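Side-chain contacts in NANS (YJHS), A 9-O-acetyl N-acetylneuraminic acid esterase (Escherichia coli O157:H7 EDL933, PDB 3PT5), which probably hydrolyses the 9-O-acetyl ester of 9-O-acetyl-N-acetylneuraminic acid, letting the bacterium use this host sialic acid for growth: residues W242-P247 against G274-T279; Q190-L195 against G236-Y241; S311-A316 against G320-R325. One frame throughout, in Å; residues are numbered along the deposited sequence.

Contact 1 of 3, residues W242-P247 against G274-T279; sequences WKENFP and GARGLT
A side-on, two-pronged salt bridge between Glu244 and Arg276 ties the last turn of helix 240-245 to the long loop that follows strand 265-268. Each carboxylate oxygen has its own donor. Arg276 NE reaches Glu244 OE2 at 3.0 Å in a nearly straight bond (167°), whereas Arg276 NH2 reaches Glu244 OE1 at 2.8 Å along a more bent path. Both oxygens are met on the syn side, so that the arginine edge faces the mouth of the carboxylate. The fit is nonetheless skewed: OE2 lies in the guanidinium plane, OE1 is tilted out of it, and the two flat groups stand 39° apart.

Both chains reach out in extended form and cross at about a right angle. Glu244 leaves the helix with CG anti to its carbonyl carbon (chi1 -69°) and then runs straight to the carboxylate; Arg276 is extended from CG to NE. With two bonds on two different oxygens, rotation of either group about its own axis is restrained. Arg276 also packs on Trp240, in the first turn of the same helix, and on Glu284 of the loop.

The pair lies at the surface, the centre of the contact about 20 Å from the centre of the chain, where solvent probably screens much of its charge. It is a worked example of the bidentate carboxylate-guanidinium bridge, here joining a short helix to an irregular loop.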
loop_
_atom_site.group_PDB
_atom_site.type_symbol
_atom_site.label_atom_id
_atom_site.label_comp_id
_atom_site.label_asym_id
_atom_site.label_seq_id
_atom_site.Cartn_x
_atom_site.Cartn_y
_atom_site.Cartn_z
ATOM N N TRP A 242 -16.666 4.257 -5.093
ATOM C CA TRP A 242 -17.064 3.061 -4.346
ATOM C C TRP A 242 -18.116 3.398 -3.279
ATOM O O TRP A 242 -19.119 2.708 -3.126
ATOM C CB TRP A 242 -15.809 2.462 -3.705
ATOM C CG TRP A 242 -14.846 1.946 -4.729
ATOM C CD1 TRP A 242 -13.674 2.551 -5.155
ATOM C CD2 TRP A 242 -14.996 0.762 -5.519
ATOM N NE1 TRP A 242 -13.069 1.779 -6.104
ATOM C CE2 TRP A 242 -13.851 0.683 -6.372
ATOM C CE3 TRP A 242 -15.967 -0.250 -5.581
ATOM C CZ2 TRP A 242 -13.650 -0.373 -7.273
ATOM C CZ3 TRP A 242 -15.770 -1.315 -6.488
ATOM C CH2 TRP A 242 -14.613 -1.358 -7.326
ATOM N N LYS A 243 -17.889 4.495 -2.578
ATOM C CA LYS A 243 -18.860 4.988 -1.596
ATOM C C LYS A 243 -20.212 5.339 -2.183
ATOM O O LYS A 243 -21.239 5.076 -1.550
ATOM C CB LYS A 243 -18.345 6.238 -0.923
ATOM C CG LYS A 243 -17.089 6.085 -0.159
ATOM C CD LYS A 243 -16.810 7.416 0.387
ATOM C CE LYS A 243 -15.601 7.444 1.264
ATOM N NZ LYS A 243 -15.850 8.421 2.370
ATOM N N GLU A 244 -20.238 5.979 -3.350
ATOM C CA GLU A 244 -21.530 6.425 -3.914
ATOM C C GLU A 244 -22.298 5.280 -4.537
ATOM O O GLU A 244 -23.524 5.288 -4.548
ATOM C CB GLU A 244 -21.333 7.495 -4.991
ATOM C CG GLU A 244 -20.824 8.828 -4.459
ATOM C CD GLU A 244 -20.927 9.958 -5.494
ATOM O OE1 GLU A 244 -21.528 9.747 -6.569
ATOM O OE2 GLU A 244 -20.396 11.058 -5.248
ATOM N N ASN A 245 -21.578 4.299 -5.061
ATOM C CA ASN A 245 -22.195 3.240 -5.860
ATOM C C ASN A 245 -22.572 1.988 -5.058
ATOM O O ASN A 245 -23.396 1.178 -5.504
ATOM C CB ASN A 245 -21.298 2.890 -7.053
ATOM C CG ASN A 245 -21.468 3.866 -8.213
ATOM O OD1 ASN A 245 -22.401 3.740 -9.017
ATOM N ND2 ASN A 245 -20.574 4.853 -8.306
ATOM N N PHE A 246 -21.970 1.837 -3.879
ATOM C CA PHE A 246 -22.199 0.675 -3.024
ATOM C C PHE A 246 -22.356 1.164 -1.563
ATOM O O PHE A 246 -21.631 0.727 -0.688
ATOM C CB PHE A 246 -21.051 -0.357 -3.172
ATOM C CG PHE A 246 -20.721 -0.684 -4.596
ATOM C CD1 PHE A 246 -21.453 -1.650 -5.302
ATOM C CD2 PHE A 246 -19.741 0.033 -5.277
ATOM C CE1 PHE A 246 -21.172 -1.939 -6.639
ATOM C CE2 PHE A 246 -19.452 -0.245 -6.621
ATOM C CZ PHE A 246 -20.175 -1.224 -7.306
ATOM N N PRO A 247 -23.339 2.060 -1.304
ATOM C CA PRO A 247 -23.450 2.672 0.022
ATOM C C PRO A 247 -23.771 1.677 1.159
ATOM O O PRO A 247 -23.223 1.779 2.276
ATOM C CB PRO A 247 -24.580 3.707 -0.160
ATOM C CG PRO A 247 -25.401 3.182 -1.280
ATOM C CD PRO A 247 -24.430 2.476 -2.209
ATOM N N GLY A 274 -19.590 12.949 0.976
ATOM C CA GLY A 274 -20.176 13.358 -0.308
ATOM C C GLY A 274 -19.213 14.051 -1.264
ATOM O O GLY A 274 -19.613 14.402 -2.372
ATOM N N ALA A 275 -17.960 14.261 -0.839
ATOM C CA ALA A 275 -16.974 14.928 -1.677
ATOM C C ALA A 275 -16.592 14.026 -2.832
ATOM O O ALA A 275 -16.571 12.801 -2.680
ATOM C CB ALA A 275 -15.720 15.251 -0.853
ATOM N N ARG A 276 -16.295 14.630 -3.973
ATOM C CA ARG A 276 -15.615 13.898 -5.058
ATOM C C ARG A 276 -14.182 14.387 -5.102
ATOM O O ARG A 276 -13.693 14.930 -4.112
ATOM C CB ARG A 276 -16.364 14.054 -6.383
ATOM C CG ARG A 276 -17.717 13.352 -6.346
ATOM C CD ARG A 276 -18.329 13.273 -7.704
ATOM N NE ARG A 276 -19.573 12.514 -7.695
ATOM C CZ ARG A 276 -20.293 12.269 -8.796
ATOM N NH1 ARG A 276 -19.904 12.743 -9.983
ATOM N NH2 ARG A 276 -21.417 11.560 -8.715
ATOM N N GLY A 277 -13.481 14.156 -6.204
ATOM C CA GLY A 277 -12.082 14.544 -6.253
ATOM C C GLY A 277 -11.154 13.413 -5.840
ATOM O O GLY A 277 -11.588 12.382 -5.295
ATOM N N LEU A 278 -9.877 13.612 -6.164
ATOM C CA LEU A 278 -8.733 12.795 -5.708
ATOM C C LEU A 278 -8.459 11.529 -6.503
ATOM O O LEU A 278 -7.634 10.701 -6.089
ATOM C CB LEU A 278 -8.796 12.445 -4.211
ATOM C CG LEU A 278 -8.866 13.600 -3.207
ATOM C CD1 LEU A 278 -8.727 13.051 -1.802
ATOM C CD2 LEU A 278 -7.761 14.627 -3.499
ATOM N N THR A 279 -9.191 11.341 -7.587
ATOM C CA THR A 279 -9.054 10.097 -8.327
ATOM C C THR A 279 -8.366 10.284 -9.678
ATOM O O THR A 279 -8.100 11.418 -10.108
ATOM C CB THR A 279 -10.426 9.425 -8.622
ATOM O OG1 THR A 279 -11.138 10.175 -9.640
ATOM C CG2 THR A 279 -11.250 9.314 -7.329
#

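Contact 2 of 3, residues Q190-L195 against G236-Y241; sequences QGEFDL and GDTTWY
The carboxylate of Glu192 is met by the hydroxyl of Thr238 on the anti side of OE2, 33° out of its plane. Thr238 OG1 is the donor, at 2.7 Å from Glu192 OE2. Beside this pair, the Gln190 amide directs NE2 almost within its own plane to Asp194 OD2 at 3.0 Å, again on the anti side of a carboxylate; this bond braces the loop from within.

Glu192 comes to Thr238 through a bend at chi2 (88°). The two side chains slide past each other in opposite directions, and Glu192 CG lies 3.3 Å from Thr238 OG1. The hydroxyl itself points away from the backbone nitrogen (chi1 -173°), toward the glutamate.

OE2 has further donors: water 2 links it, at 2.9 Å, to Asp237 O, and Asn31 ND2 binds it as well. Three donors thus hold that buried oxygen and probably limit how far the carboxylate can turn. Water 1 makes a second bridge, from Gln190 N to Gly236 O.

Strands 182-189 and 233-236 are parallel neighbours in the central sheet, and the contact joins the loops leaving their C-terminal ends, the edge on which SGNH hydrolases build their active site.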
loop_
_atom_site.group_PDB
_atom_site.type_symbol
_atom_site.label_atom_id
_atom_site.label_comp_id
_atom_site.label_asym_id
_atom_site.label_seq_id
_atom_site.Cartn_x
_atom_site.Cartn_y
_atom_site.Cartn_z
ATOM N N GLN A 190 -8.313 -1.913 1.796
ATOM C CA GLN A 190 -8.962 -3.018 1.126
ATOM C C GLN A 190 -10.451 -2.992 1.418
ATOM O O GLN A 190 -10.886 -2.538 2.479
ATOM C CB GLN A 190 -8.370 -4.319 1.635
ATOM C CG GLN A 190 -8.714 -5.533 0.798
ATOM C CD GLN A 190 -10.065 -6.109 1.135
ATOM O OE1 GLN A 190 -10.492 -6.041 2.275
ATOM N NE2 GLN A 190 -10.735 -6.707 0.145
ATOM N N GLY A 191 -11.220 -3.468 0.449
ATOM C CA GLY A 191 -12.654 -3.647 0.625
ATOM C C GLY A 191 -13.422 -3.508 -0.657
ATOM O O GLY A 191 -14.515 -4.075 -0.806
ATOM N N GLU A 192 -12.845 -2.760 -1.600
ATOM C CA GLU A 192 -13.563 -2.350 -2.824
ATOM C C GLU A 192 -14.263 -3.518 -3.519
ATOM O O GLU A 192 -15.441 -3.425 -3.837
ATOM C CB GLU A 192 -12.583 -1.751 -3.818
ATOM C CG GLU A 192 -12.147 -0.310 -3.498
ATOM C CD GLU A 192 -10.933 -0.214 -2.585
ATOM O OE1 GLU A 192 -10.441 -1.235 -2.069
ATOM O OE2 GLU A 192 -10.461 0.952 -2.365
ATOM N N PHE A 193 -13.527 -4.586 -3.808
ATOM C CA PHE A 193 -14.159 -5.695 -4.577
ATOM C C PHE A 193 -15.214 -6.408 -3.756
ATOM O O PHE A 193 -16.235 -6.871 -4.296
ATOM C CB PHE A 193 -13.123 -6.672 -5.125
ATOM C CG PHE A 193 -12.579 -6.270 -6.462
ATOM C CD1 PHE A 193 -12.478 -4.924 -6.817
ATOM C CD2 PHE A 193 -12.173 -7.234 -7.378
ATOM C CE1 PHE A 193 -11.985 -4.552 -8.047
ATOM C CE2 PHE A 193 -11.687 -6.859 -8.621
ATOM C CZ PHE A 193 -11.595 -5.534 -8.959
ATOM N N ASP A 194 -14.992 -6.480 -2.459
ATOM C CA ASP A 194 -15.995 -7.101 -1.570
ATOM C C ASP A 194 -17.310 -6.309 -1.513
ATOM O O ASP A 194 -18.364 -6.889 -1.252
ATOM C CB ASP A 194 -15.425 -7.358 -0.174
ATOM C CG ASP A 194 -14.437 -8.520 -0.156
ATOM O OD1 ASP A 194 -14.804 -9.639 -0.604
ATOM O OD2 ASP A 194 -13.299 -8.340 0.312
ATOM N N LEU A 195 -17.258 -5.009 -1.780
ATOM C CA LEU A 195 -18.469 -4.191 -1.844
ATOM C C LEU A 195 -19.444 -4.667 -2.902
ATOM O O LEU A 195 -20.643 -4.409 -2.812
ATOM C CB LEU A 195 -18.138 -2.744 -2.174
ATOM C CG LEU A 195 -17.283 -1.949 -1.208
ATOM C CD1 LEU A 195 -16.895 -0.619 -1.868
ATOM C CD2 LEU A 195 -18.043 -1.709 0.057
ATOM N N GLY A 236 -7.408 2.435 5.680
ATOM C CA GLY A 236 -7.764 3.604 4.900
ATOM C C GLY A 236 -9.101 3.489 4.198
ATOM O O GLY A 236 -9.580 2.400 3.868
ATOM N N ASP A 237 -9.674 4.649 3.935
ATOM C CA ASP A 237 -10.931 4.765 3.206
ATOM C C ASP A 237 -10.745 4.458 1.700
ATOM O O ASP A 237 -9.647 4.067 1.237
ATOM C CB ASP A 237 -11.452 6.199 3.425
ATOM C CG ASP A 237 -12.987 6.323 3.347
ATOM O OD1 ASP A 237 -13.679 5.334 3.013
ATOM O OD2 ASP A 237 -13.492 7.441 3.630
ATOM N N THR A 238 -11.817 4.608 0.937
ATOM C CA THR A 238 -11.775 4.362 -0.503
ATOM C C THR A 238 -12.280 5.612 -1.239
ATOM O O THR A 238 -12.559 6.639 -0.600
ATOM C CB THR A 238 -12.572 3.097 -0.873
ATOM O OG1 THR A 238 -12.386 2.797 -2.270
ATOM C CG2 THR A 238 -14.035 3.246 -0.559
ATOM N N THR A 239 -12.337 5.547 -2.576
ATOM C CA THR A 239 -12.728 6.714 -3.376
ATOM C C THR A 239 -14.231 6.933 -3.413
ATOM O O THR A 239 -15.013 6.035 -3.079
ATOM C CB THR A 239 -12.262 6.622 -4.843
ATOM O OG1 THR A 239 -13.158 5.773 -5.576
ATOM C CG2 THR A 239 -10.852 6.096 -4.923
ATOM N N TRP A 240 -14.613 8.101 -3.914
ATOM C CA TRP A 240 -16.012 8.475 -3.959
ATOM C C TRP A 240 -16.820 7.550 -4.836
ATOM O O TRP A 240 -18.008 7.363 -4.591
ATOM C CB TRP A 240 -16.170 9.915 -4.449
ATOM C CG TRP A 240 -15.685 10.221 -5.844
ATOM C CD1 TRP A 240 -14.478 10.803 -6.185
ATOM C CD2 TRP A 240 -16.417 10.069 -7.067
ATOM N NE1 TRP A 240 -14.417 10.991 -7.559
ATOM C CE2 TRP A 240 -15.591 10.557 -8.115
ATOM C CE3 TRP A 240 -17.694 9.563 -7.388
ATOM C CZ2 TRP A 240 -15.992 10.528 -9.459
ATOM C CZ3 TRP A 240 -18.087 9.540 -8.735
ATOM C CH2 TRP A 240 -17.232 10.013 -9.745
ATOM N N TYR A 241 -16.175 6.974 -5.853
ATOM C CA TYR A 241 -16.861 6.017 -6.756
ATOM C C TYR A 241 -17.485 4.861 -5.954
ATOM O O TYR A 241 -18.698 4.514 -6.114
ATOM C CB TYR A 241 -15.893 5.471 -7.824
ATOM C CG TYR A 241 -16.512 4.274 -8.522
ATOM C CD1 TYR A 241 -17.481 4.456 -9.507
ATOM C CD2 TYR A 241 -16.191 2.980 -8.143
ATOM C CE1 TYR A 241 -18.093 3.372 -10.129
ATOM C CE2 TYR A 241 -16.802 1.874 -8.749
ATOM C CZ TYR A 241 -17.757 2.094 -9.733
ATOM O OH TYR A 241 -18.364 1.035 -10.335
HETATM O O HOH W 1 -9.312 -0.267 4.141
HETATM O O HOH W 2 -9.743 1.179 0.438
#

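Contact 3 of 3, residues S311-A316 against G320-R325; sequences SHFSSA and GIISDR
Ile322 reaches Phe313 through a single methyl group. From CB, which stays back from the ring, the chain divides: CG2 leaves anti to the backbone nitrogen, while CG1 takes the position anti to the carbonyl carbon (chi1 -65°) and carries CD1 outward in a nearly straight run. CD1 does all the touching. It is 3.5 Å from Phe313 CB and 3.4 Å from Phe313 CG, and sits over one face of the ring, shifted toward the rim. Measured to the ring centroid, Ile322 CD1 is 3.8 Å away and 28° off the normal, a CH-pi contact made near the root of the phenyl group.

The backbone joins the same two segments: Gly320 N gives a weak hydrogen bond to Ala316 O (3.0 Å, 127° at the hydrogen), at the start of the wider pi-type turn at 320-322. Ser314 is the N-cap, its side chain holding Ala317 N. Phe313, one residue before it, lies against Ile322 of the helix that follows.

On this long helix, 315-335, Ile322 also packs on Ala317. Ser323 meets helix 107-114, where Asp324 pairs with Lys113, and Arg325 binds Asp269, the residue directly after edge strand 265-268.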
loop_
_atom_site.group_PDB
_atom_site.type_symbol
_atom_site.label_atom_id
_atom_site.label_comp_id
_atom_site.label_asym_id
_atom_site.label_seq_id
_atom_site.Cartn_x
_atom_site.Cartn_y
_atom_site.Cartn_z
ATOM N N SER A 311 -12.207 4.837 -9.784
ATOM C CA SER A 311 -12.092 3.791 -8.799
ATOM C C SER A 311 -10.774 3.794 -8.017
ATOM O O SER A 311 -10.659 3.092 -6.983
ATOM C CB SER A 311 -12.291 2.430 -9.470
ATOM O OG SER A 311 -11.288 2.222 -10.456
ATOM N N HIS A 312 -9.795 4.547 -8.515
ATOM C CA HIS A 312 -8.505 4.665 -7.843
ATOM C C HIS A 312 -8.074 6.098 -7.584
ATOM O O HIS A 312 -8.352 7.017 -8.389
ATOM C CB HIS A 312 -7.398 4.004 -8.647
ATOM C CG HIS A 312 -7.779 2.690 -9.192
ATOM N ND1 HIS A 312 -8.107 2.321 -10.447
ATOM C CD2 HIS A 312 -7.809 1.550 -8.419
ATOM C CE1 HIS A 312 -8.351 0.974 -10.411
ATOM N NE2 HIS A 312 -8.180 0.535 -9.178
ATOM N N PHE A 313 -7.373 6.277 -6.457
ATOM C CA PHE A 313 -6.805 7.593 -6.121
ATOM C C PHE A 313 -5.689 7.973 -7.073
ATOM O O PHE A 313 -4.988 7.102 -7.592
ATOM C CB PHE A 313 -6.257 7.598 -4.717
ATOM C CG PHE A 313 -7.308 7.462 -3.665
ATOM C CD1 PHE A 313 -8.175 8.539 -3.378
ATOM C CD2 PHE A 313 -7.362 6.292 -2.917
ATOM C CE1 PHE A 313 -9.138 8.404 -2.369
ATOM C CE2 PHE A 313 -8.308 6.151 -1.879
ATOM C CZ PHE A 313 -9.188 7.207 -1.633
ATOM N N SER A 314 -5.567 9.281 -7.315
ATOM C CA SER A 314 -4.568 9.821 -8.258
ATOM C C SER A 314 -3.167 9.782 -7.666
ATOM O O SER A 314 -2.976 9.659 -6.447
ATOM C CB SER A 314 -4.910 11.281 -8.626
ATOM O OG SER A 314 -4.799 12.145 -7.456
ATOM N N SER A 315 -2.175 9.934 -8.544
ATOM C CA SER A 315 -0.796 10.062 -8.079
ATOM C C SER A 315 -0.635 11.262 -7.139
ATOM O O SER A 315 0.025 11.160 -6.108
ATOM C CB SER A 315 0.129 10.216 -9.287
ATOM O OG SER A 315 -0.021 9.104 -10.150
ATOM N N ALA A 316 -1.260 12.381 -7.515
ATOM C CA ALA A 316 -1.250 13.612 -6.726
ATOM C C ALA A 316 -1.853 13.388 -5.338
ATOM O O ALA A 316 -1.294 13.848 -4.366
ATOM C CB ALA A 316 -2.029 14.690 -7.467
ATOM N N GLY A 320 0.000 13.579 -1.642
ATOM C CA GLY A 320 -0.513 14.613 -0.756
ATOM C C GLY A 320 -1.345 14.080 0.400
ATOM O O GLY A 320 -0.824 13.500 1.347
ATOM N N ILE A 321 -2.652 14.290 0.318
ATOM C CA ILE A 321 -3.519 14.064 1.467
ATOM C C ILE A 321 -3.497 12.615 1.936
ATOM O O ILE A 321 -3.607 12.360 3.128
ATOM C CB ILE A 321 -4.988 14.518 1.159
ATOM C CG1 ILE A 321 -5.878 14.451 2.413
ATOM C CG2 ILE A 321 -5.609 13.678 0.029
ATOM C CD1 ILE A 321 -5.448 15.371 3.583
ATOM N N ILE A 322 -3.355 11.653 1.016
ATOM C CA ILE A 322 -3.436 10.241 1.478
ATOM C C ILE A 322 -2.249 9.913 2.386
ATOM O O ILE A 322 -2.403 9.387 3.491
ATOM C CB ILE A 322 -3.500 9.250 0.297
ATOM C CG1 ILE A 322 -4.807 9.457 -0.475
ATOM C CG2 ILE A 322 -3.259 7.795 0.757
ATOM C CD1 ILE A 322 -4.855 8.736 -1.763
ATOM N N SER A 323 -1.043 10.248 1.940
ATOM C CA SER A 323 0.119 10.005 2.771
ATOM C C SER A 323 0.149 10.929 3.975
ATOM O O SER A 323 0.575 10.492 5.029
ATOM C CB SER A 323 1.411 10.071 1.956
ATOM O OG SER A 323 1.409 11.244 1.171
ATOM N N ASP A 324 -0.381 12.155 3.845
ATOM C CA ASP A 324 -0.517 13.044 5.013
ATOM C C ASP A 324 -1.324 12.376 6.102
ATOM O O ASP A 324 -0.930 12.392 7.260
ATOM C CB ASP A 324 -1.222 14.353 4.644
ATOM C CG ASP A 324 -0.338 15.315 3.895
ATOM O OD1 ASP A 324 0.892 15.144 3.872
ATOM O OD2 ASP A 324 -0.907 16.292 3.320
ATOM N N ARG A 325 -2.462 11.782 5.725
ATOM C CA ARG A 325 -3.419 11.323 6.743
ATOM C C ARG A 325 -2.898 10.055 7.420
ATOM O O ARG A 325 -3.068 9.871 8.642
ATOM C CB ARG A 325 -4.805 11.126 6.120
ATOM C CG ARG A 325 -5.503 12.420 5.781
ATOM C CD ARG A 325 -5.915 13.183 7.074
ATOM N NE ARG A 325 -7.225 12.746 7.575
ATOM C CZ ARG A 325 -7.728 12.983 8.797
ATOM N NH1 ARG A 325 -7.020 13.594 9.733
ATOM N NH2 ARG A 325 -8.952 12.551 9.091
#

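How the contacts relate
The three contacts form a connected cluster. Centres of contacts 1 and 2 lie about 9 Å apart and share helix 240-245; Lys243 NZ of contact 1 bridges to Asp237 OD2 of contact 2 at 2.8 Å. The centre of contact 3 is about 14 Å from those of the other two: Trp242 NE1 reaches Ser311 O at 2.9 Å, and Phe313 CZ packs 3.5 Å from Thr238 C, so its ring joins Ile322 to contact 2. Asn31 binds Glu192 OE2, Ser311 O and Phe313 N. His312 touches Ser30, in the Gly-Gln-Ser segment after strand 20-28, consistent with the serine-histidine pair of an SGNH hydrolase; contact 1 lies farther out, at the surface.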